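Phage-like element PBSX protein XkdH (Bacillus subtilis, PDB 3F3B) is of unknown function but, encoded by the phage-like element PBSX, is probably a component of its phage-like particle. Local coordinates at residues 9-15 with 86-90; 45-50 with 76-81; 94-99 with 110-115. The contacts are given in a common frame with arbitrary orientation. Residues are numbered along the deposited sequence.

Interaction 1 of 3, residues 9-15 with 86-90; sequences HRCDIYH and DKIIW. With PO4 (phosphate ion), chain B.
Four backbone hydrogen bonds join strands 9-14 and 87-90, both extended and antiparallel (axes at 152°): D12 N-I89 O 3.0 Å, I89 N-D12 O 2.8 Å, Y14 N-K87 O 2.7 Å and K87 N-Y14 O 2.8 Å. I13 and I88 form the non-hydrogen-bonded pair between, CA-CA 4.4 Å. At H15, where strand 9-19 is interrupted, ND1 donates a His-carboxylate hydrogen bond to D86 OD1 (2.6 Å); R83 N holds D86 OD2. A phosphate ion, probably from crystallisation, accepts hydrogen bonds from H9 ND1 (2.6 Å) and W90 NE1 (2.8 Å) at O4 and R10 N (2.7 Å) at O3; W90 NE1 packs 3.5 Å from H9 CB. On the D12-Y14-K87-I89 face, K87 (chi1 t, chi2 t, chi3 p) lies over the Y14 ring, CE 4.1 Å and NZ 4.7 Å from its centroid, in CH-pi and cation-pi contact. Beta-branched I13 and I88 suit the opposite, buried face, I13 CG1 4.0 Å from I88 CG2. Strand 48-61 pairs beyond 9-14 in the curled sheet, strand 93-97 beyond 87-90.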
loop_
_atom_site.group_PDB
_atom_site.type_symbol
_atom_site.label_atom_id
_atom_site.label_comp_id
_atom_site.label_asym_id
_atom_site.label_seq_id
_atom_site.Cartn_x
_atom_site.Cartn_y
_atom_site.Cartn_z
ATOM N N HIS A 9 -10.109 -10.240 3.538
ATOM C CA HIS A 9 -9.332 -9.533 4.546
ATOM C C HIS A 9 -9.798 -8.078 4.595
ATOM O O HIS A 9 -10.555 -7.629 3.741
ATOM C CB HIS A 9 -7.840 -9.591 4.219
ATOM C CG HIS A 9 -7.282 -10.978 4.212
ATOM N ND1 HIS A 9 -7.379 -11.825 5.296
ATOM C CD2 HIS A 9 -6.627 -11.670 3.252
ATOM C CE1 HIS A 9 -6.806 -12.979 5.004
ATOM N NE2 HIS A 9 -6.341 -12.911 3.770
ATOM N N ARG A 10 -9.360 -7.345 5.606
ATOM C CA ARG A 10 -9.744 -5.943 5.748
ATOM C C ARG A 10 -8.497 -5.107 5.934
ATOM O O ARG A 10 -7.639 -5.440 6.746
ATOM C CB ARG A 10 -10.663 -5.752 6.962
ATOM C CG ARG A 10 -11.982 -6.481 6.845
ATOM C CD ARG A 10 -12.831 -5.870 5.752
ATOM N NE ARG A 10 -14.002 -6.690 5.457
ATOM C CZ ARG A 10 -15.173 -6.202 5.068
ATOM N NH1 ARG A 10 -15.341 -4.889 4.933
ATOM N NH2 ARG A 10 -16.176 -7.025 4.801
ATOM N N CYS A 11 -8.402 -4.017 5.183
ATOM C CA CYS A 11 -7.249 -3.137 5.289
ATOM C C CYS A 11 -7.653 -1.668 5.216
ATOM O O CYS A 11 -8.760 -1.326 4.789
ATOM C CB CYS A 11 -6.259 -3.433 4.162
ATOM S SG CYS A 11 -6.888 -3.002 2.519
ATOM N N ASP A 12 -6.749 -0.805 5.663
ATOM C CA ASP A 12 -6.966 0.630 5.590
ATOM C C ASP A 12 -6.037 1.082 4.481
ATOM O O ASP A 12 -4.932 0.560 4.342
ATOM C CB ASP A 12 -6.582 1.316 6.896
ATOM C CG ASP A 12 -7.532 0.989 8.019
ATOM O OD1 ASP A 12 -8.708 0.663 7.727
ATOM O OD2 ASP A 12 -7.107 1.076 9.191
ATOM N N ILE A 13 -6.484 2.046 3.691
ATOM C CA ILE A 13 -5.691 2.537 2.586
ATOM C C ILE A 13 -5.354 4.020 2.758
ATOM O O ILE A 13 -6.193 4.812 3.179
ATOM C CB ILE A 13 -6.454 2.320 1.260
ATOM C CG1 ILE A 13 -6.883 0.853 1.143
ATOM C CG2 ILE A 13 -5.571 2.668 0.086
ATOM C CD1 ILE A 13 -7.804 0.553 -0.043
ATOM N N TYR A 14 -4.117 4.376 2.426
ATOM C CA TYR A 14 -3.624 5.749 2.517
ATOM C C TYR A 14 -3.058 6.136 1.162
ATOM O O TYR A 14 -2.218 5.421 0.607
ATOM C CB TYR A 14 -2.483 5.867 3.538
ATOM C CG TYR A 14 -2.827 5.469 4.952
ATOM C CD1 TYR A 14 -2.830 6.413 5.980
ATOM C CD2 TYR A 14 -3.123 4.142 5.269
ATOM C CE1 TYR A 14 -3.115 6.043 7.294
ATOM C CE2 TYR A 14 -3.414 3.761 6.572
ATOM C CZ TYR A 14 -3.410 4.713 7.582
ATOM O OH TYR A 14 -3.716 4.333 8.872
ATOM N N HIS A 15 -3.490 7.278 0.643
ATOM C CA HIS A 15 -3.005 7.742 -0.642
ATOM C C HIS A 15 -1.864 8.739 -0.496
ATOM O O HIS A 15 -1.849 9.547 0.433
ATOM C CB HIS A 15 -4.136 8.404 -1.419
ATOM C CG HIS A 15 -5.322 7.523 -1.629
ATOM N ND1 HIS A 15 -5.209 6.199 -1.996
ATOM C CD2 HIS A 15 -6.647 7.788 -1.578
ATOM C CE1 HIS A 15 -6.413 5.688 -2.165
ATOM N NE2 HIS A 15 -7.304 6.631 -1.919
ATOM N N ASP A 86 -0.055 3.477 -2.968
ATOM C CA ASP A 86 -0.984 3.556 -1.852
ATOM C C ASP A 86 -0.346 2.754 -0.739
ATOM O O ASP A 86 0.390 1.800 -1.010
ATOM C CB ASP A 86 -2.308 2.861 -2.166
ATOM C CG ASP A 86 -3.332 3.782 -2.744
ATOM O OD1 ASP A 86 -3.054 5.002 -2.831
ATOM O OD2 ASP A 86 -4.416 3.275 -3.109
ATOM N N LYS A 87 -0.623 3.125 0.505
ATOM C CA LYS A 87 -0.118 2.357 1.635
ATOM C C LYS A 87 -1.335 1.659 2.224
ATOM O O LYS A 87 -2.332 2.310 2.541
ATOM C CB LYS A 87 0.507 3.254 2.705
ATOM C CG LYS A 87 0.863 2.494 3.992
ATOM C CD LYS A 87 1.649 3.343 4.988
ATOM C CE LYS A 87 0.825 4.503 5.528
ATOM N NZ LYS A 87 1.604 5.310 6.498
ATOM N N ILE A 88 -1.281 0.340 2.341
ATOM C CA ILE A 88 -2.406 -0.365 2.927
ATOM C C ILE A 88 -1.935 -1.020 4.215
ATOM O O ILE A 88 -0.807 -1.512 4.302
ATOM C CB ILE A 88 -2.997 -1.448 1.983
ATOM C CG1 ILE A 88 -2.038 -2.636 1.874
ATOM C CG2 ILE A 88 -3.288 -0.842 0.612
ATOM C CD1 ILE A 88 -2.637 -3.844 1.173
ATOM N N ILE A 89 -2.803 -0.995 5.220
ATOM C CA ILE A 89 -2.504 -1.581 6.514
ATOM C C ILE A 89 -3.397 -2.804 6.699
ATOM O O ILE A 89 -4.623 -2.684 6.744
ATOM C CB ILE A 89 -2.807 -0.598 7.658
ATOM C CG1 ILE A 89 -2.107 0.748 7.416
ATOM C CG2 ILE A 89 -2.397 -1.221 8.985
ATOM C CD1 ILE A 89 -0.616 0.741 7.618
ATOM N N TRP A 90 -2.778 -3.977 6.787
ATOM C CA TRP A 90 -3.507 -5.219 6.990
ATOM C C TRP A 90 -2.876 -5.919 8.180
ATOM O O TRP A 90 -1.685 -6.236 8.161
ATOM C CB TRP A 90 -3.416 -6.111 5.756
ATOM C CG TRP A 90 -3.900 -7.509 6.006
ATOM C CD1 TRP A 90 -5.178 -7.899 6.300
ATOM C CD2 TRP A 90 -3.104 -8.700 6.022
ATOM N NE1 TRP A 90 -5.226 -9.260 6.498
ATOM C CE2 TRP A 90 -3.966 -9.777 6.336
ATOM C CE3 TRP A 90 -1.742 -8.962 5.803
ATOM C CZ2 TRP A 90 -3.513 -11.099 6.437
ATOM C CZ3 TRP A 90 -1.290 -10.277 5.903
ATOM C CH2 TRP A 90 -2.176 -11.329 6.219
HETATM P P PO4 B . -8.255 -9.825 8.547
HETATM O O1 PO4 B . -7.428 -9.471 9.732
HETATM O O2 PO4 B . -9.414 -10.650 8.976
HETATM O O3 PO4 B . -8.744 -8.584 7.899
HETATM O O4 PO4 B . -7.432 -10.596 7.583
HETATM O O HOH W 1 -6.187 -3.159 8.910
#

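Interaction 2 of 3, residues 45-50 with 76-81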
loop_
_atom_site.group_PDB
_atom_site.type_symbol
_atom_site.label_atom_id
_atom_site.label_comp_id
_atom_site.label_asym_id
_atom_site.label_seq_id
_atom_site.Cartn_x
_atom_site.Cartn_y
_atom_site.Cartn_z
ATOM N N GLU A 45 -9.378 5.556 3.247
ATOM C CA GLU A 45 -10.431 4.556 3.127
ATOM C C GLU A 45 -10.255 3.630 4.329
ATOM O O GLU A 45 -9.137 3.383 4.770
ATOM C CB GLU A 45 -10.294 3.791 1.808
ATOM C CG GLU A 45 -10.758 4.579 0.585
ATOM C CD GLU A 45 -10.346 3.928 -0.728
ATOM O OE1 GLU A 45 -9.290 4.302 -1.289
ATOM O OE2 GLU A 45 -11.076 3.030 -1.194
ATOM N N GLN A 46 -11.354 3.114 4.859
ATOM C CA GLN A 46 -11.266 2.279 6.045
ATOM C C GLN A 46 -11.969 0.932 5.940
ATOM O O GLN A 46 -13.015 0.805 5.300
ATOM C CB GLN A 46 -11.842 3.068 7.223
ATOM C CG GLN A 46 -11.043 2.986 8.499
ATOM C CD GLN A 46 -11.260 4.189 9.400
ATOM O OE1 GLN A 46 -10.735 4.239 10.509
ATOM N NE2 GLN A 46 -12.024 5.169 8.924
ATOM N N ASP A 47 -11.382 -0.070 6.584
ATOM C CA ASP A 47 -11.945 -1.412 6.610
ATOM C C ASP A 47 -12.428 -1.863 5.226
ATOM O O ASP A 47 -13.553 -2.340 5.064
ATOM C CB ASP A 47 -13.087 -1.439 7.633
ATOM C CG ASP A 47 -13.623 -2.835 7.881
ATOM O OD1 ASP A 47 -12.801 -3.768 8.024
ATOM O OD2 ASP A 47 -14.863 -3.004 7.947
ATOM N N VAL A 48 -11.564 -1.713 4.228
ATOM C CA VAL A 48 -11.898 -2.091 2.860
ATOM C C VAL A 48 -11.728 -3.596 2.656
ATOM O O VAL A 48 -10.722 -4.175 3.079
ATOM C CB VAL A 48 -10.995 -1.351 1.845
ATOM C CG1 VAL A 48 -11.430 -1.675 0.425
ATOM C CG2 VAL A 48 -11.058 0.141 2.091
ATOM N N PRO A 49 -12.711 -4.248 2.002
ATOM C CA PRO A 49 -12.677 -5.686 1.740
ATOM C C PRO A 49 -11.789 -6.051 0.556
ATOM O O PRO A 49 -11.790 -5.373 -0.477
ATOM C CB PRO A 49 -14.136 -6.015 1.478
ATOM C CG PRO A 49 -14.606 -4.806 0.770
ATOM C CD PRO A 49 -13.999 -3.678 1.563
ATOM N N CYS A 50 -11.040 -7.139 0.713
ATOM C CA CYS A 50 -10.147 -7.617 -0.330
ATOM C C CYS A 50 -9.782 -9.076 -0.060
ATOM O O CYS A 50 -10.120 -9.633 0.987
ATOM C CB CYS A 50 -8.876 -6.775 -0.335
ATOM S SG CYS A 50 -8.010 -6.819 1.254
ATOM N N PHE A 76 -9.462 -6.027 -5.085
ATOM C CA PHE A 76 -10.339 -5.040 -4.462
ATOM C C PHE A 76 -11.627 -4.862 -5.240
ATOM O O PHE A 76 -11.680 -5.122 -6.446
ATOM C CB PHE A 76 -9.682 -3.665 -4.454
ATOM C CG PHE A 76 -8.521 -3.521 -3.523
ATOM C CD1 PHE A 76 -8.722 -3.393 -2.158
ATOM C CD2 PHE A 76 -7.227 -3.387 -4.028
ATOM C CE1 PHE A 76 -7.664 -3.121 -1.316
ATOM C CE2 PHE A 76 -6.159 -3.113 -3.187
ATOM C CZ PHE A 76 -6.379 -2.978 -1.830
ATOM N N PRO A 77 -12.680 -4.376 -4.564
ATOM C CA PRO A 77 -13.961 -4.156 -5.237
ATOM C C PRO A 77 -13.700 -3.018 -6.211
ATOM O O PRO A 77 -12.865 -2.159 -5.943
ATOM C CB PRO A 77 -14.885 -3.714 -4.105
ATOM C CG PRO A 77 -14.245 -4.269 -2.870
ATOM C CD PRO A 77 -12.779 -4.050 -3.133
ATOM N N LEU A 78 -14.413 -3.007 -7.327
ATOM C CA LEU A 78 -14.233 -1.970 -8.333
ATOM C C LEU A 78 -14.580 -0.576 -7.794
ATOM O O LEU A 78 -13.999 0.426 -8.214
ATOM C CB LEU A 78 -15.092 -2.289 -9.562
ATOM C CG LEU A 78 -14.504 -1.852 -10.904
ATOM C CD1 LEU A 78 -13.186 -2.574 -11.135
ATOM C CD2 LEU A 78 -15.479 -2.177 -12.018
ATOM N N SER A 79 -15.520 -0.518 -6.858
ATOM C CA SER A 79 -15.939 0.746 -6.265
ATOM C C SER A 79 -14.847 1.380 -5.407
ATOM O O SER A 79 -14.925 2.562 -5.064
ATOM C CB SER A 79 -17.188 0.533 -5.408
ATOM O OG SER A 79 -16.910 -0.366 -4.345
ATOM N N ALA A 80 -13.836 0.597 -5.053
ATOM C CA ALA A 80 -12.740 1.101 -4.231
ATOM C C ALA A 80 -11.789 2.033 -4.999
ATOM O O ALA A 80 -11.538 1.836 -6.185
ATOM C CB ALA A 80 -11.960 -0.071 -3.646
ATOM N N ASP A 81 -11.266 3.044 -4.304
ATOM C CA ASP A 81 -10.327 4.019 -4.879
ATOM C C ASP A 81 -8.917 3.465 -4.673
ATOM O O ASP A 81 -8.334 3.613 -3.597
ATOM C CB ASP A 81 -10.460 5.363 -4.152
ATOM C CG ASP A 81 -9.651 6.484 -4.804
ATOM O OD1 ASP A 81 -8.508 6.251 -5.256
ATOM O OD2 ASP A 81 -10.157 7.626 -4.843
#
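Two oxygens lie strikingly close here: E45 OE1 is 2.6 Å from the carbonyl O of D81, a spacing that suggests a proton on the acid. The same carboxyl group accepts a hydrogen bond from the backbone, D81 N to E45 OE2 at 3.1 Å, so a long, flexible glutamate reaches across where the two main chains are too far apart to pair, their CA atoms 8.0 Å apart. The D81 carboxylate is held elsewhere, in a salt bridge with R83. Away from E45 the contact is apolar. V48 points its compact branched side chain at the other segment, CG1 lying 4.1 Å from F76 CD1 and 4.4 Å from A80 CB. F76 is broad enough to reach C50 as well, its CD1 3.8 Å from C50 CB, while C50 SG makes an oblique sulfur-aromatic contact 5.3 Å from the ring centroid. P49 CG and P77 CG meet at 3.7 Å; proline, lacking an amide hydrogen, suits strands that stop pairing. The contact closes the open end of the beta hairpin of strands 48-61 and 66-77, where one chain turns a corner at D47 and the other a type I turn from P77 to A80 (A80 N to P77 O 3.1 Å).

Interaction 3 of 3, residues 94-99 with 110-115. With PO4 (phosphate ion), chain C.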
loop_
_atom_site.group_PDB
_atom_site.type_symbol
_atom_site.label_atom_id
_atom_site.label_comp_id
_atom_site.label_asym_id
_atom_site.label_seq_id
_atom_site.Cartn_x
_atom_site.Cartn_y
_atom_site.Cartn_z
ATOM N N LYS A 94 2.395 -2.740 7.187
ATOM C CA LYS A 94 2.355 -1.812 6.068
ATOM C C LYS A 94 2.710 -2.471 4.732
ATOM O O LYS A 94 3.621 -3.296 4.648
ATOM C CB LYS A 94 3.315 -0.653 6.341
ATOM C CG LYS A 94 2.945 0.155 7.584
ATOM C CD LYS A 94 3.941 1.269 7.867
ATOM C CE LYS A 94 3.461 2.139 9.024
ATOM N NZ LYS A 94 4.389 3.272 9.329
ATOM N N TYR A 95 1.977 -2.099 3.691
ATOM C CA TYR A 95 2.213 -2.623 2.350
ATOM C C TYR A 95 2.057 -1.466 1.375
ATOM O O TYR A 95 1.262 -0.548 1.608
ATOM C CB TYR A 95 1.197 -3.717 2.008
ATOM C CG TYR A 95 1.316 -4.934 2.882
ATOM C CD1 TYR A 95 2.266 -5.917 2.612
ATOM C CD2 TYR A 95 0.530 -5.074 4.022
ATOM C CE1 TYR A 95 2.436 -7.005 3.459
ATOM C CE2 TYR A 95 0.693 -6.161 4.882
ATOM C CZ TYR A 95 1.650 -7.122 4.595
ATOM O OH TYR A 95 1.837 -8.184 5.452
ATOM N N ILE A 96 2.830 -1.496 0.299
ATOM C CA ILE A 96 2.738 -0.457 -0.711
ATOM C C ILE A 96 2.323 -1.108 -2.015
ATOM O O ILE A 96 2.831 -2.171 -2.357
ATOM C CB ILE A 96 4.089 0.249 -0.936
ATOM C CG1 ILE A 96 4.629 0.775 0.394
ATOM C CG2 ILE A 96 3.910 1.411 -1.920
ATOM C CD1 ILE A 96 3.641 1.668 1.136
ATOM N N LEU A 97 1.387 -0.489 -2.728
ATOM C CA LEU A 97 0.953 -1.022 -4.016
ATOM C C LEU A 97 2.043 -0.639 -5.021
ATOM O O LEU A 97 2.278 0.536 -5.271
ATOM C CB LEU A 97 -0.403 -0.429 -4.401
ATOM C CG LEU A 97 -1.443 -0.566 -3.280
ATOM C CD1 LEU A 97 -2.815 -0.197 -3.809
ATOM C CD2 LEU A 97 -1.457 -1.994 -2.735
ATOM N N LYS A 98 2.712 -1.635 -5.593
ATOM C CA LYS A 98 3.815 -1.363 -6.507
ATOM C C LYS A 98 3.502 -1.392 -7.986
ATOM O O LYS A 98 3.243 -0.354 -8.596
ATOM C CB LYS A 98 4.973 -2.327 -6.228
ATOM C CG LYS A 98 5.327 -2.448 -4.747
ATOM C CD LYS A 98 5.579 -1.092 -4.092
ATOM C CE LYS A 98 6.869 -0.446 -4.579
ATOM N NZ LYS A 98 7.129 0.852 -3.892
ATOM N N LEU A 99 3.560 -2.579 -8.576
ATOM C CA LEU A 99 3.292 -2.713 -10.000
ATOM C C LEU A 99 1.947 -2.080 -10.335
ATOM O O LEU A 99 1.146 -1.800 -9.436
ATOM C CB LEU A 99 3.310 -4.191 -10.406
ATOM C CG LEU A 99 4.665 -4.901 -10.298
ATOM C CD1 LEU A 99 5.736 -4.035 -10.968
ATOM C CD2 LEU A 99 5.025 -5.146 -8.841
ATOM N N VAL A 110 -3.917 -5.632 -8.006
ATOM C CA VAL A 110 -2.675 -4.897 -7.875
ATOM C C VAL A 110 -1.786 -5.591 -6.867
ATOM O O VAL A 110 -2.276 -6.142 -5.888
ATOM C CB VAL A 110 -2.954 -3.454 -7.403
ATOM C CG1 VAL A 110 -3.610 -3.476 -6.017
ATOM C CG2 VAL A 110 -1.662 -2.641 -7.399
ATOM N N VAL A 111 -0.478 -5.560 -7.108
ATOM C CA VAL A 111 0.488 -6.186 -6.221
ATOM C C VAL A 111 0.837 -5.282 -5.042
ATOM O O VAL A 111 1.086 -4.081 -5.208
ATOM C CB VAL A 111 1.799 -6.535 -6.983
ATOM C CG1 VAL A 111 2.868 -7.002 -6.006
ATOM C CG2 VAL A 111 1.524 -7.636 -8.028
ATOM N N ALA A 112 0.834 -5.865 -3.846
ATOM C CA ALA A 112 1.188 -5.136 -2.635
ATOM C C ALA A 112 2.537 -5.706 -2.172
ATOM O O ALA A 112 2.762 -6.912 -2.268
ATOM C CB ALA A 112 0.124 -5.347 -1.570
ATOM N N VAL A 113 3.438 -4.852 -1.691
ATOM C CA VAL A 113 4.737 -5.330 -1.242
ATOM C C VAL A 113 5.081 -4.807 0.152
ATOM O O VAL A 113 4.866 -3.635 0.459
ATOM C CB VAL A 113 5.875 -4.928 -2.249
ATOM C CG1 VAL A 113 7.222 -5.467 -1.772
ATOM C CG2 VAL A 113 5.581 -5.493 -3.629
ATOM N N ARG A 114 5.611 -5.702 0.985
ATOM C CA ARG A 114 6.019 -5.393 2.356
ATOM C C ARG A 114 6.759 -4.061 2.393
ATOM O O ARG A 114 7.813 -3.904 1.784
ATOM C CB ARG A 114 6.906 -6.526 2.881
ATOM C CG ARG A 114 7.629 -6.272 4.194
ATOM C CD ARG A 114 8.526 -7.477 4.537
ATOM N NE ARG A 114 9.713 -7.112 5.309
ATOM C CZ ARG A 114 9.702 -6.779 6.597
ATOM N NH1 ARG A 114 8.556 -6.765 7.273
ATOM N NH2 ARG A 114 10.834 -6.449 7.210
ATOM N N ASP A 115 6.195 -3.104 3.118
ATOM C CA ASP A 115 6.768 -1.770 3.221
ATOM C C ASP A 115 8.261 -1.742 3.525
ATOM O O ASP A 115 9.045 -1.205 2.741
ATOM C CB ASP A 115 6.026 -0.959 4.286
ATOM C CG ASP A 115 6.122 0.538 4.050
ATOM O OD1 ASP A 115 7.017 0.968 3.292
ATOM O OD2 ASP A 115 5.303 1.288 4.626
HETATM P P PO4 C . 6.167 -3.264 8.157
HETATM O O1 PO4 C . 6.730 -1.933 7.808
HETATM O O2 PO4 C . 4.916 -3.083 8.937
HETATM O O3 PO4 C . 5.870 -4.018 6.910
HETATM O O4 PO4 C . 7.154 -4.021 8.972
#
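Backbone hydrogen bonds set the frame. I96 and V113 form a hydrogen-bonded antiparallel pair, with I96 N to V113 O at 3.0 Å and V113 N to I96 O at 2.8 Å. One further hydrogen bond at either end extends the pattern: D115 N to K94 O and K98 N to V111 O, both 3.0 Å. Weaker CA-H...O contacts fill the intervals, such as L97 CA to V111 O at 3.3 Å. The short segments cross at 140°, far from flat. This strong twist belongs to the curled antiparallel sheet in which strand 107-114 lies between 93-97 and 66-77, in keeping with the protein's place in a phage barrel clan. Apolar packing differs between the two faces. Y95, L97 and A112 turn to the largely buried one, with R114 at its margin: small A112 lets larger neighbours close in, its CB 4.1 Å from Y95 CB and 3.9 Å from L97 CD2. F72, from strand 66-77 on the far side of 107-114, meets the Y95 ring. On the opposite face the aliphatic part of K98 covers V113, CG to CG2 3.3 Å, while the amino group is carried outward; L99 CD2 rests 4.0 Å from V111 CB. Polar groups gather at the K94 end. K94 N donates to O2 of a phosphate ion, probably from crystallisation, at 3.1 Å, and R114 NH1 lies 3.5 Å from its O4.

How the interactions relate
All three contacts reach one curled antiparallel sheet, interaction 2 partly through a turn. Interactions 1 and 3 are regular strand pairings near the centre of the molecule, burying almost equal areas, and are joined directly: strands 87-90 and 93-97 are sheet neighbours, with I88 N 2.8 Å from Y95 O. Interaction 2 lies farther out, buries about half as much, and replaces cross-strand backbone bonding by a glutamate carboxyl group and apolar side chains. It adjoins interaction 1 through H9 N and C50 O, 2.6 Å apart, and touches interaction 3 where F76 packs on V110. Each regular pairing sets an apolar face against a more exposed one, and each holds a phosphate near one end.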